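Local structure of ABC-type amino acid transport system, permease component (Caldanaerobacter subterraneus subsp. tengcongensis MB4, 4YMU) at residues 196-199 with 200-204. The protein probably serves as the membrane-spanning permease subunit of an ABC importer that moves amino acids across the cell membrane. Sequence-based numbering, arbitrary orientation.
Sequences YFVM and TLTFS
Phe197 and Leu201 touch one turn apart on helix 186-214, which holds a predicted transmembrane span of this ABC permease. Leu201 CG sits over one face of the Phe197 ring, 4.2 Å from the ring centroid, in a CH-pi contact. Leu201 CD1 comes to 3.5 Å from Phe197 CE2. The ring reaches Leu201 because Phe197 CG is anti to the backbone N (chi1 -176°). Met199 and Phe203 form a second pair. Their side chains run alongside each other off the same flank of the helix, with Met199 CG 4.1 Å from Phe203 CE2.

Val198 O takes two bonds from one residue. Thr202 N approaches from one side of the carbonyl plane and Thr202 OG1 from the other. Thr202 OG1 stands beside its own backbone N (chi1 -60°), which turns the hydroxyl back along the helix. Thr202 OG1 donates to Val198 O at 2.8 Å.

Regular i to i+4 backbone hydrogen bonds fix this spacing. Leu201 N binds Phe197 O at 2.9 Å, and Phe203 N binds Met199 O at 3.0 Å.

Met199 and Phe203 both pack on Leu157 of helix 129-160, and Phe203 also meets the ring of Phe153 edge-to-face. On the subunit interface, Phe197 and Leu201 pack on Glu60 of the second subunit. The Thr200 side chain lies about 8 Å from a bound arginine, and Thr200 OG1 hydrogen-bonds Gly64 O of the second subunit.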
ATOM      1  N   TYR C 196      19.342  23.237 -13.285  1.00 94.05           N
ATOM      2  CA  TYR C 196      19.108  22.007 -12.525  1.00 87.94           C
ATOM      3  C   TYR C 196      17.616  21.726 -12.438  1.00 87.72           C
ATOM      4  O   TYR C 196      17.188  20.594 -12.603  1.00 92.82           O
ATOM      5  CB  TYR C 196      19.700  22.090 -11.106  1.00 81.36           C
ATOM      6  CG  TYR C 196      21.159  21.671 -11.007  1.00 82.37           C
ATOM      7  CD1 TYR C 196      21.535  20.351 -11.215  1.00 73.58           C
ATOM      8  CD2 TYR C 196      22.158  22.601 -10.703  1.00 83.04           C
ATOM      9  CE1 TYR C 196      22.866  19.962 -11.128  1.00 90.31           C
ATOM     10  CE2 TYR C 196      23.503  22.224 -10.613  1.00 93.41           C
ATOM     11  CZ  TYR C 196      23.854  20.904 -10.831  1.00 94.29           C
ATOM     12  OH  TYR C 196      25.183  20.519 -10.746  1.00 79.64           O
ATOM     13  N   PHE C 197      16.840  22.774 -12.204  1.00 85.26           N
ATOM     14  CA  PHE C 197      15.405  22.668 -12.062  1.00 97.15           C
ATOM     15  C   PHE C 197      14.774  22.173 -13.352  1.00 97.98           C
ATOM     16  O   PHE C 197      13.991  21.217 -13.346  1.00 84.09           O
ATOM     17  CB  PHE C 197      14.803  24.008 -11.686  1.00 99.62           C
ATOM     18  CG  PHE C 197      13.329  23.941 -11.427  1.00114.32           C
ATOM     19  CD1 PHE C 197      12.843  23.354 -10.267  1.00116.29           C
ATOM     20  CD2 PHE C 197      12.424  24.430 -12.356  1.00114.88           C
ATOM     21  CE1 PHE C 197      11.481  23.284 -10.024  1.00110.88           C
ATOM     22  CE2 PHE C 197      11.060  24.360 -12.120  1.00106.55           C
ATOM     23  CZ  PHE C 197      10.589  23.787 -10.953  1.00106.00           C
ATOM     24  N   VAL C 198      15.105  22.837 -14.454  1.00 96.03           N
ATOM     25  CA  VAL C 198      14.567  22.454 -15.752  1.00 94.28           C
ATOM     26  C   VAL C 198      14.945  21.012 -16.114  1.00 94.13           C
ATOM     27  O   VAL C 198      14.131  20.268 -16.670  1.00100.24           O
ATOM     28  CB  VAL C 198      14.946  23.474 -16.847  1.00 90.07           C
ATOM     29  CG1 VAL C 198      14.989  22.826 -18.212  1.00 89.38           C
ATOM     30  CG2 VAL C 198      13.960  24.644 -16.816  1.00 78.29           C
ATOM     31  N   MET C 199      16.162  20.609 -15.768  1.00 91.99           N
ATOM     32  CA  MET C 199      16.577  19.224 -15.986  1.00 94.61           C
ATOM     33  C   MET C 199      15.712  18.254 -15.174  1.00101.27           C
ATOM     34  O   MET C 199      15.260  17.212 -15.680  1.00103.29           O
ATOM     35  CB  MET C 199      18.039  19.037 -15.602  1.00 96.30           C
ATOM     36  CG  MET C 199      18.918  18.574 -16.736  1.00102.75           C
ATOM     37  SD  MET C 199      20.558  18.210 -16.098  1.00127.14           S
ATOM     38  CE  MET C 199      20.758  19.592 -14.962  1.00 77.05           C
ATOM     39  N   THR C 200      15.510  18.604 -13.905  1.00 89.84           N
ATOM     40  CA  THR C 200      14.725  17.799 -12.995  1.00 91.73           C
ATOM     41  C   THR C 200      13.315  17.599 -13.554  1.00101.52           C
ATOM     42  O   THR C 200      12.850  16.468 -13.671  1.00108.54           O
ATOM     43  CB  THR C 200      14.658  18.457 -11.604  1.00 90.79           C
ATOM     44  OG1 THR C 200      15.834  18.123 -10.861  1.00 87.31           O
ATOM     45  CG2 THR C 200      13.409  17.991 -10.831  1.00101.45           C
ATOM     46  N   LEU C 201      12.661  18.700 -13.924  1.00 99.53           N
ATOM     47  CA  LEU C 201      11.329  18.675 -14.520  1.00 96.98           C
ATOM     48  C   LEU C 201      11.285  17.814 -15.772  1.00106.24           C
ATOM     49  O   LEU C 201      10.402  16.964 -15.918  1.00115.58           O
ATOM     50  CB  LEU C 201      10.863  20.081 -14.881  1.00 96.64           C
ATOM     51  CG  LEU C 201      10.345  21.004 -13.781  1.00101.94           C
ATOM     52  CD1 LEU C 201       9.694  22.195 -14.435  1.00105.27           C
ATOM     53  CD2 LEU C 201       9.370  20.307 -12.850  1.00 98.95           C
ATOM     54  N   THR C 202      12.207  18.067 -16.696  1.00103.56           N
ATOM     55  CA  THR C 202      12.246  17.316 -17.946  1.00106.33           C
ATOM     56  C   THR C 202      12.274  15.809 -17.689  1.00109.74           C
ATOM     57  O   THR C 202      11.379  15.068 -18.132  1.00119.70           O
ATOM     58  CB  THR C 202      13.466  17.710 -18.800  1.00104.33           C
ATOM     59  OG1 THR C 202      13.397  19.104 -19.118  1.00111.57           O
ATOM     60  CG2 THR C 202      13.514  16.901 -20.082  1.00 97.68           C
ATOM     61  N   PHE C 203      13.283  15.363 -16.946  1.00105.03           N
ATOM     62  CA  PHE C 203      13.445  13.932 -16.698  1.00 99.97           C
ATOM     63  C   PHE C 203      12.315  13.327 -15.856  1.00104.95           C
ATOM     64  O   PHE C 203      12.000  12.147 -16.000  1.00109.03           O
ATOM     65  CB  PHE C 203      14.801  13.628 -16.068  1.00 93.15           C
ATOM     66  CG  PHE C 203      15.959  13.748 -17.023  1.00 98.87           C
ATOM     67  CD1 PHE C 203      15.989  13.014 -18.201  1.00 97.23           C
ATOM     68  CD2 PHE C 203      17.054  14.557 -16.716  1.00103.46           C
ATOM     69  CE1 PHE C 203      17.079  13.107 -19.079  1.00100.30           C
ATOM     70  CE2 PHE C 203      18.151  14.651 -17.583  1.00 99.76           C
ATOM     71  CZ  PHE C 203      18.164  13.924 -18.766  1.00 96.61           C
ATOM     72  N   SER C 204      11.714  14.130 -14.982  1.00 97.60           N
ATOM     73  CA  SER C 204      10.595  13.676 -14.166  1.00 98.46           C
ATOM     74  C   SER C 204       9.375  13.400 -15.032  1.00107.01           C
ATOM     75  O   SER C 204       8.695  12.370 -14.881  1.00108.68           O
ATOM     76  CB  SER C 204      10.244  14.734 -13.127  1.00100.58           C
ATOM     77  OG  SER C 204      11.031  14.585 -11.960  1.00106.09           O
TER